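Local coordinates for protein gamma-glutamyl-gamma-aminobutyrate hydrolase PuuD (PDB 6VTV) that hydrolyses the gamma-glutamyl linkage of gamma-glutamyl-gamma-aminobutyrate, releasing 4-aminobutanoate and glutamate in the last step of the route from putrescine to 4-aminobutanoate, at residues N11-V16 / K65-Y70; R111-A116 / T246-H251. One frame throughout, in Å; residues are numbered along the deposited sequence.

Contact 1 of 2, residues N11-V16 / K65-Y70; sequences NPVIGV and KLDGIY
Gly15 lies opposite Ile69 and Val16 opposite Tyr70 as parallel neighbours in the central sheet of a class I glutamine amidotransferase-like fold, the short segment axes 4.6 Å apart and inclined by 33°. Backbone bonds set the register: Gly15 N donates to Gly68 O (2.9 Å), and Gly15 O accepts Tyr70 N (2.8 Å), holding both polar atoms of the glycine. At the strand entrance Val13 O takes Asp67 N at 2.8 Å and, weakly, Gly68 N. Asp67 CG lies beside its backbone N, anti to the carbonyl carbon (chi1 -51°), which places it close to Val13 N. Asp67 OD2 accepts Val13 N at 2.7 Å (160° at the hydrogen), met on its anti side, while OD1 forms a salt bridge with Lys255. A buried acid thus binds two donors, probably favouring its charged form.

Apolar contacts lie on both sheet faces. Leu66 CD2 rests against Gly15 CA and Val13 CG1. On the face of Ile14, Val16 and Tyr70, Ile14 CG2 touches Tyr70 CB at 3.6 Å. Val16 and Tyr70 run side by side in the same direction; Val16 CG2 sits at the ring edge, in its plane, and CG1 comes within 3.4 Å of Tyr70 CD2.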
# COMPACT_ATOMS: atom_id res chain seq x y z
N ASN B 11 17.47 5.20 -4.92
CA ASN B 11 16.58 4.07 -5.11
C ASN B 11 15.40 4.47 -5.98
O ASN B 11 14.63 5.37 -5.59
CB ASN B 11 16.10 3.56 -3.76
CG ASN B 11 17.24 3.34 -2.79
OD1 ASN B 11 17.57 4.22 -1.99
ND2 ASN B 11 17.86 2.17 -2.85
N PRO B 12 15.22 3.85 -7.15
CA PRO B 12 14.10 4.23 -8.03
C PRO B 12 12.75 3.98 -7.37
O PRO B 12 12.58 3.02 -6.61
CB PRO B 12 14.30 3.34 -9.26
CG PRO B 12 15.74 2.94 -9.22
CD PRO B 12 16.09 2.84 -7.77
N VAL B 13 11.80 4.85 -7.67
CA VAL B 13 10.44 4.72 -7.15
C VAL B 13 9.72 3.64 -7.94
O VAL B 13 9.57 3.74 -9.16
CB VAL B 13 9.69 6.05 -7.22
CG1 VAL B 13 8.29 5.90 -6.65
CG2 VAL B 13 10.45 7.15 -6.49
N ILE B 14 9.26 2.61 -7.24
CA ILE B 14 8.57 1.48 -7.85
C ILE B 14 7.11 1.50 -7.40
O ILE B 14 6.82 1.37 -6.21
CB ILE B 14 9.23 0.14 -7.48
CG1 ILE B 14 10.74 0.21 -7.74
CG2 ILE B 14 8.61 -0.99 -8.28
CD1 ILE B 14 11.11 0.52 -9.17
N GLY B 15 6.20 1.68 -8.35
CA GLY B 15 4.79 1.59 -8.06
C GLY B 15 4.32 0.15 -8.05
O GLY B 15 4.50 -0.58 -9.03
N VAL B 16 3.71 -0.29 -6.95
CA VAL B 16 3.31 -1.68 -6.76
C VAL B 16 1.79 -1.74 -6.72
O VAL B 16 1.16 -1.15 -5.83
CB VAL B 16 3.92 -2.27 -5.48
CG1 VAL B 16 3.76 -3.78 -5.49
CG2 VAL B 16 5.39 -1.89 -5.37
N LYS B 65 6.14 10.28 -11.52
CA LYS B 65 6.87 10.04 -10.29
C LYS B 65 7.25 8.57 -10.10
O LYS B 65 7.91 8.24 -9.11
CB LYS B 65 6.04 10.52 -9.09
CG LYS B 65 5.89 12.04 -9.05
CD LYS B 65 4.68 12.47 -8.25
CE LYS B 65 4.56 13.99 -8.23
NZ LYS B 65 3.24 14.44 -7.71
N LEU B 66 6.86 7.70 -11.02
CA LEU B 66 7.19 6.28 -10.95
C LEU B 66 8.32 5.97 -11.92
O LEU B 66 8.24 6.32 -13.10
CB LEU B 66 5.97 5.42 -11.26
CG LEU B 66 4.73 5.64 -10.39
CD1 LEU B 66 3.55 4.86 -10.93
CD2 LEU B 66 5.02 5.26 -8.95
N ASP B 67 9.36 5.31 -11.42
CA ASP B 67 10.46 4.85 -12.26
C ASP B 67 10.29 3.40 -12.70
O ASP B 67 11.07 2.93 -13.53
CB ASP B 67 11.80 5.00 -11.52
CG ASP B 67 11.99 6.40 -10.95
OD1 ASP B 67 11.83 7.38 -11.70
OD2 ASP B 67 12.31 6.50 -9.74
N GLY B 68 9.29 2.70 -12.17
CA GLY B 68 9.03 1.33 -12.56
C GLY B 68 7.69 0.88 -12.04
O GLY B 68 7.18 1.41 -11.04
N ILE B 69 7.12 -0.11 -12.72
CA ILE B 69 5.82 -0.67 -12.37
C ILE B 69 6.02 -2.12 -11.95
O ILE B 69 6.72 -2.88 -12.64
CB ILE B 69 4.81 -0.57 -13.53
CG1 ILE B 69 4.66 0.88 -13.98
CG2 ILE B 69 3.46 -1.14 -13.12
CD1 ILE B 69 4.33 1.84 -12.86
N TYR B 70 5.40 -2.51 -10.84
CA TYR B 70 5.60 -3.81 -10.22
C TYR B 70 4.24 -4.48 -10.07
O TYR B 70 3.38 -3.98 -9.33
CB TYR B 70 6.30 -3.65 -8.86
CG TYR B 70 6.71 -4.93 -8.16
CD1 TYR B 70 7.12 -6.05 -8.88
CD2 TYR B 70 6.71 -5.01 -6.78
CE1 TYR B 70 7.50 -7.21 -8.23
CE2 TYR B 70 7.08 -6.16 -6.12
CZ TYR B 70 7.48 -7.26 -6.85
OH TYR B 70 7.86 -8.40 -6.18

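Contact 2 of 2, residues R111-A116 / T246-H251; sequences RIPIFA and TACQHH
Residues 111-113 lead into strand 114-117 and pass beside one turn of helix 235-254, the nearest CA pairs being Pro113 with Cys248 at 6.0 Å and Ile112 with His251 at 6.8 Å. Arg111 leaves the preceding helix with positive phi (57°), and Pro113 follows just before the strand begins. The helix turn is held by its own bond from His251 N to Ala247 O.

Pro113 makes the largest contribution to the packing. Its CB meets Cys248 SG at 3.9 Å and Ala247 CB at 4.1 Å, CG lies near Ala247 O, and CD reaches His251 CG at 3.6 Å. In His251, CG is anti to the backbone N (chi1 173°), which brings the start of the imidazole beside the proline ring. Ile112 CA then stands over one face of the His251 imidazole, 4.3 Å from its centroid and 11° off the normal, a CH-pi contact, while Ile112 CG1 approaches NE2.

The polar link is indirect: one water donates to Arg111 O at 2.6 Å and also hydrogen-bonds His251 ND1 at 2.8 Å, giving the ring nitrogen a partner. Phe244 of the same helix also touches Pro113. This is the helix-on-sheet packing of a three-layer alpha/beta sandwich, the C-terminal helix covering the incoming end of a central parallel strand.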
# COMPACT_ATOMS: atom_id res chain seq x y z
N ARG B 111 7.25 3.97 -21.88
CA ARG B 111 8.47 3.15 -21.81
C ARG B 111 8.98 3.04 -20.37
O ARG B 111 10.19 3.02 -20.12
CB ARG B 111 9.55 3.70 -22.75
CG ARG B 111 9.00 4.11 -24.11
CD ARG B 111 10.05 4.13 -25.21
NE ARG B 111 11.41 4.30 -24.70
CZ ARG B 111 12.44 3.55 -25.08
NH1 ARG B 111 12.28 2.59 -25.97
NH2 ARG B 111 13.65 3.77 -24.57
N ILE B 112 8.06 2.98 -19.43
CA ILE B 112 8.41 2.76 -18.02
C ILE B 112 8.64 1.27 -17.80
O ILE B 112 7.82 0.45 -18.25
CB ILE B 112 7.31 3.28 -17.10
CG1 ILE B 112 7.08 4.78 -17.34
CG2 ILE B 112 7.65 3.02 -15.64
CD1 ILE B 112 5.86 5.32 -16.63
N PRO B 113 9.73 0.87 -17.15
CA PRO B 113 9.99 -0.56 -16.94
C PRO B 113 8.87 -1.22 -16.14
O PRO B 113 8.31 -0.63 -15.21
CB PRO B 113 11.31 -0.57 -16.17
CG PRO B 113 11.98 0.71 -16.55
CD PRO B 113 10.86 1.71 -16.70
N ILE B 114 8.56 -2.46 -16.51
CA ILE B 114 7.53 -3.25 -15.85
C ILE B 114 8.12 -4.61 -15.50
O ILE B 114 8.80 -5.24 -16.32
CB ILE B 114 6.28 -3.43 -16.74
CG1 ILE B 114 5.77 -2.09 -17.25
CG2 ILE B 114 5.18 -4.17 -15.98
CD1 ILE B 114 4.64 -2.21 -18.25
N PHE B 115 7.86 -5.06 -14.28
CA PHE B 115 8.18 -6.42 -13.85
C PHE B 115 6.92 -7.04 -13.26
O PHE B 115 6.38 -6.53 -12.27
CB PHE B 115 9.32 -6.44 -12.83
CG PHE B 115 9.81 -7.82 -12.50
CD1 PHE B 115 9.92 -8.79 -13.50
CD2 PHE B 115 10.15 -8.16 -11.21
CE1 PHE B 115 10.37 -10.06 -13.20
CE2 PHE B 115 10.60 -9.43 -10.90
CZ PHE B 115 10.71 -10.38 -11.90
N ALA B 116 6.45 -8.12 -13.87
CA ALA B 116 5.18 -8.73 -13.53
C ALA B 116 5.39 -10.17 -13.08
O ALA B 116 6.20 -10.90 -13.66
CB ALA B 116 4.22 -8.68 -14.72
N THR B 246 17.92 -2.15 -12.41
CA THR B 246 18.87 -1.56 -13.35
C THR B 246 18.15 -0.89 -14.51
O THR B 246 18.57 0.17 -14.99
CB THR B 246 19.83 -2.64 -13.87
OG1 THR B 246 20.56 -3.20 -12.77
CG2 THR B 246 20.80 -2.05 -14.88
N ALA B 247 17.06 -1.50 -14.98
CA ALA B 247 16.27 -0.90 -16.05
C ALA B 247 15.62 0.40 -15.59
O ALA B 247 15.56 1.37 -16.35
CB ALA B 247 15.21 -1.89 -16.53
N CYS B 248 15.12 0.43 -14.35
CA CYS B 248 14.55 1.66 -13.82
C CYS B 248 15.61 2.74 -13.68
O CYS B 248 15.34 3.92 -13.96
CB CYS B 248 13.87 1.38 -12.48
SG CYS B 248 12.62 0.08 -12.56
N GLN B 249 16.82 2.37 -13.26
CA GLN B 249 17.92 3.32 -13.26
C GLN B 249 18.20 3.84 -14.66
O GLN B 249 18.41 5.04 -14.86
CB GLN B 249 19.18 2.67 -12.69
CG GLN B 249 19.14 2.43 -11.19
CD GLN B 249 20.36 1.68 -10.70
OE1 GLN B 249 20.50 0.48 -10.95
NE2 GLN B 249 21.25 2.37 -10.00
N HIS B 250 18.20 2.94 -15.65
CA HIS B 250 18.37 3.37 -17.03
C HIS B 250 17.22 4.26 -17.48
O HIS B 250 17.43 5.23 -18.21
CB HIS B 250 18.50 2.14 -17.94
CG HIS B 250 19.02 2.45 -19.31
ND1 HIS B 250 20.22 3.09 -19.53
CD2 HIS B 250 18.50 2.20 -20.53
CE1 HIS B 250 20.41 3.23 -20.82
NE2 HIS B 250 19.38 2.69 -21.46
N HIS B 251 16.00 3.94 -17.04
CA HIS B 251 14.85 4.78 -17.37
C HIS B 251 15.01 6.17 -16.78
O HIS B 251 14.63 7.17 -17.42
CB HIS B 251 13.56 4.12 -16.87
CG HIS B 251 12.35 4.99 -17.01
ND1 HIS B 251 11.95 5.52 -18.21
CD2 HIS B 251 11.46 5.42 -16.09
CE1 HIS B 251 10.85 6.24 -18.03
NE2 HIS B 251 10.54 6.20 -16.75
O HOH W 1 12.42 4.21 -20.59

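In the fold
Contacts 1 and 2 lie 8 Å apart between centres and meet through strand 68-71, which pairs with 13-23 in contact 1 and with 114-117 beside it. The geometry supports probable hydrogen bonds from Ile69 N to Pro113 O (2.8 Å) and from Phe115 N to Ile69 O (3.0 Å). Helix 235-254 spans both: Cys248 touches Pro12 and Ile14, and its CB packs 3.4 Å from Asp67 O. The predicted active site lies beyond the C-terminal end of strand 114-117, which runs directly into the predicted nucleophile Cys118. The Tyr70 side chain comes about 4 Å from that of Glu228, a predicted active-site residue, whereas contact 2 itself is away from the annotated sites.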